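Local coordinates for protein BtGH115A (Bacteroides thetaiotaomicron, PDB 5BY3) that probably releases alpha-linked 4-O-methyl-glucuronic acid from decorated arabinogalactans as a family GH115 glycoside hydrolase, at residues P221-K226 against P246-A251. Residues are numbered along the deposited sequence; the frame is centred on the assembly and turned at random.
Sequences PFFLTK and PMACNA
P221 and F223 of the loop 221-226 meet N250 and A248 of the loop 246-251 with no hydrogen bond between the two backbones; the CA atoms of P221 and N250 lie 6.5 Å apart, those of F223 and C249 8.3 Å. Only about 157 Å² is buried, in two separate touches. In the first, the P221 ring and the N250 side chain cross at about a right angle, and N250 ND2 sits 3.7 Å from both CB and CG of P221. A chi1 of 171° swings the N250 amide away from its own backbone N, bringing ND2 against the proline ring. N250 stands at the N-cap of helix 251-258, where its OD1 accepts from G253 N; N250 N also donates to E254 OE1, one position further on. In the second touch, F223 CE2 reaches A248 CB at 4.0 Å, and A248 O approaches F223 CD2 obliquely at 3.5 Å; helix 265-283 also packs against F223 through R279. F222 CD2 sits over the centre of one face of the F223 ring, 3.6 Å above the plane of that ring. P221 O takes L224 N at 3.0 Å and T225 OG1 at 2.9 Å from opposite faces, closing the turn. The contact thus joins the loops that follow adjacent parallel strands, 210-212 and 238-239, of the TIM-barrel-clan domain. No hydrogen bond crosses it; A248 O is taken by R279 NH1, and N250 ND2 has a weak bond to M215 O. This is consistent with contact by van der Waals packing, with the polar ends held from outside the pair of loops.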
ATOM      1  N   PRO A 221      21.232  -4.808  -9.342  1.00 49.43           N
ATOM      2  CA  PRO A 221      20.431  -5.925  -8.823  1.00 46.65           C
ATOM      3  C   PRO A 221      20.892  -6.423  -7.469  1.00 46.20           C
ATOM      4  O   PRO A 221      22.102  -6.525  -7.198  1.00 46.86           O
ATOM      5  CB  PRO A 221      20.580  -6.996  -9.903  1.00 45.03           C
ATOM      6  CG  PRO A 221      20.699  -6.182 -11.164  1.00 47.12           C
ATOM      7  CD  PRO A 221      21.518  -4.971 -10.791  1.00 45.28           C
ATOM      8  N   PHE A 222      19.906  -6.687  -6.623  1.00 43.66           N
ATOM      9  CA  PHE A 222      20.105  -7.061  -5.245  1.00 45.59           C
ATOM     10  C   PHE A 222      21.164  -8.125  -5.054  1.00 51.02           C
ATOM     11  O   PHE A 222      22.072  -7.954  -4.241  1.00 49.53           O
ATOM     12  CB  PHE A 222      18.793  -7.561  -4.654  1.00 40.88           C
ATOM     13  CG  PHE A 222      18.882  -7.940  -3.215  1.00 41.19           C
ATOM     14  CD1 PHE A 222      18.816  -6.981  -2.232  1.00 40.77           C
ATOM     15  CD2 PHE A 222      19.017  -9.278  -2.840  1.00 47.77           C
ATOM     16  CE1 PHE A 222      18.879  -7.331  -0.893  1.00 41.09           C
ATOM     17  CE2 PHE A 222      19.088  -9.637  -1.496  1.00 47.76           C
ATOM     18  CZ  PHE A 222      19.023  -8.652  -0.524  1.00 45.47           C
ATOM     19  N   PHE A 223      21.029  -9.223  -5.802  1.00 55.46           N
ATOM     20  CA  PHE A 223      21.836 -10.420  -5.579  1.00 53.92           C
ATOM     21  C   PHE A 223      23.210 -10.343  -6.237  1.00 51.76           C
ATOM     22  O   PHE A 223      24.042 -11.247  -6.088  1.00 53.53           O
ATOM     23  CB  PHE A 223      21.071 -11.636  -6.058  1.00 53.25           C
ATOM     24  CG  PHE A 223      20.027 -12.125  -5.097  1.00 48.99           C
ATOM     25  CD1 PHE A 223      20.390 -12.629  -3.837  1.00 47.92           C
ATOM     26  CD2 PHE A 223      18.688 -12.160  -5.473  1.00 46.37           C
ATOM     27  CE1 PHE A 223      19.438 -13.128  -2.952  1.00 43.48           C
ATOM     28  CE2 PHE A 223      17.724 -12.668  -4.601  1.00 46.89           C
ATOM     29  CZ  PHE A 223      18.100 -13.157  -3.342  1.00 47.93           C
ATOM     30  N   LEU A 224      23.415  -9.255  -6.971  1.00 51.44           N
ATOM     31  CA  LEU A 224      24.705  -8.856  -7.538  1.00 52.14           C
ATOM     32  C   LEU A 224      25.360  -7.754  -6.709  1.00 53.76           C
ATOM     33  O   LEU A 224      26.264  -7.073  -7.199  1.00 54.78           O
ATOM     34  CB  LEU A 224      24.514  -8.369  -8.989  1.00 47.84           C
ATOM     35  CG  LEU A 224      24.171  -9.475  -9.986  1.00 46.56           C
ATOM     36  CD1 LEU A 224      24.273  -8.977 -11.417  1.00 37.78           C
ATOM     37  CD2 LEU A 224      25.091 -10.667  -9.741  1.00 49.42           C
ATOM     38  N   THR A 225      24.884  -7.566  -5.471  1.00 54.60           N
ATOM     39  CA  THR A 225      25.404  -6.531  -4.577  1.00 52.55           C
ATOM     40  C   THR A 225      26.015  -7.264  -3.416  1.00 53.18           C
ATOM     41  O   THR A 225      25.363  -8.089  -2.788  1.00 57.00           O
ATOM     42  CB  THR A 225      24.309  -5.552  -4.077  1.00 57.59           C
ATOM     43  OG1 THR A 225      23.581  -5.012  -5.193  1.00 58.99           O
ATOM     44  CG2 THR A 225      24.909  -4.402  -3.237  1.00 53.80           C
ATOM     45  N   LYS A 226      27.271  -6.963  -3.134  1.00 52.33           N
ATOM     46  CA  LYS A 226      27.975  -7.620  -2.057  1.00 57.84           C
ATOM     47  C   LYS A 226      27.408  -7.188  -0.678  1.00 53.88           C
ATOM     48  O   LYS A 226      27.341  -5.997  -0.358  1.00 57.85           O
ATOM     49  CB  LYS A 226      29.489  -7.365  -2.220  1.00 61.40           C
ATOM     50  CG  LYS A 226      30.384  -7.784  -1.065  1.00 64.97           C
ATOM     51  CD  LYS A 226      30.763  -9.251  -1.141  1.00 73.40           C
ATOM     52  CE  LYS A 226      32.038  -9.505  -0.345  1.00 76.36           C
ATOM     53  NZ  LYS A 226      31.920 -10.807   0.361  1.00 76.05           N
ATOM     54  N   PRO A 246      11.354 -14.097 -12.374  1.00 42.61           N
ATOM     55  CA  PRO A 246      11.145 -15.509 -12.099  1.00 39.73           C
ATOM     56  C   PRO A 246      12.123 -16.167 -11.178  1.00 39.81           C
ATOM     57  O   PRO A 246      11.687 -16.973 -10.355  1.00 42.37           O
ATOM     58  CB  PRO A 246      11.260 -16.165 -13.471  1.00 43.16           C
ATOM     59  CG  PRO A 246      10.935 -15.089 -14.436  1.00 43.86           C
ATOM     60  CD  PRO A 246      11.529 -13.862 -13.819  1.00 40.65           C
HETATM   61  N   MSE A 247      13.433 -15.882 -11.287  1.00 38.49           N
HETATM   62  CA  MSE A 247      13.783 -17.046 -10.374  1.00 45.64           C
HETATM   63  C   MSE A 247      14.737 -16.510  -9.408  1.00 48.60           C
HETATM   64  O   MSE A 247      15.949 -16.731  -9.541  1.00 50.93           O
HETATM   65  CB  MSE A 247      14.424 -18.331 -10.980  1.00 46.95           C
HETATM   66  CG  MSE A 247      13.497 -19.259 -11.752  1.00 44.79           C
HETATM   67 SE   MSE A 247      12.557 -20.477 -10.523  1.00 60.60          SE
HETATM   68  CE  MSE A 247      14.200 -21.434 -10.123  1.00 41.26           C
ATOM     69  N   ALA A 248      14.215 -15.764  -8.439  1.00 52.20           N
ATOM     70  CA  ALA A 248      15.043 -14.808  -7.683  1.00 53.08           C
ATOM     71  C   ALA A 248      15.927 -13.970  -8.640  1.00 49.84           C
ATOM     72  O   ALA A 248      16.960 -13.423  -8.240  1.00 50.98           O
ATOM     73  CB  ALA A 248      15.882 -15.546  -6.651  1.00 51.64           C
ATOM     74  N   CYS A 249      15.480 -13.863  -9.897  1.00 50.23           N
ATOM     75  CA  CYS A 249      16.289 -13.384 -11.015  1.00 51.73           C
ATOM     76  C   CYS A 249      15.756 -12.118 -11.639  1.00 52.25           C
ATOM     77  O   CYS A 249      14.769 -12.115 -12.365  1.00 49.78           O
ATOM     78  CB  CYS A 249      16.425 -14.472 -12.088  1.00 57.88           C
ATOM     79  SG  CYS A 249      17.954 -15.402 -11.924  1.00 52.25           S
ATOM     80  N   ASN A 250      16.441 -11.032 -11.342  1.00 56.82           N
ATOM     81  CA  ASN A 250      16.101  -9.738 -11.891  1.00 52.83           C
ATOM     82  C   ASN A 250      16.578  -9.612 -13.358  1.00 44.84           C
ATOM     83  O   ASN A 250      17.691  -9.174 -13.617  1.00 41.38           O
ATOM     84  CB  ASN A 250      16.669  -8.619 -10.983  1.00 47.88           C
ATOM     85  CG  ASN A 250      16.544  -7.232 -11.603  1.00 48.39           C
ATOM     86  OD1 ASN A 250      16.011  -7.062 -12.709  1.00 50.69           O
ATOM     87  ND2 ASN A 250      17.054  -6.238 -10.903  1.00 54.59           N
ATOM     88  N   ALA A 251      15.719  -9.978 -14.303  1.00 45.42           N
ATOM     89  CA  ALA A 251      16.044  -9.887 -15.720  1.00 42.95           C
ATOM     90  C   ALA A 251      16.381  -8.449 -16.127  1.00 51.55           C
ATOM     91  O   ALA A 251      17.400  -8.199 -16.802  1.00 53.39           O
ATOM     92  CB  ALA A 251      14.900 -10.416 -16.521  1.00 41.29           C
TER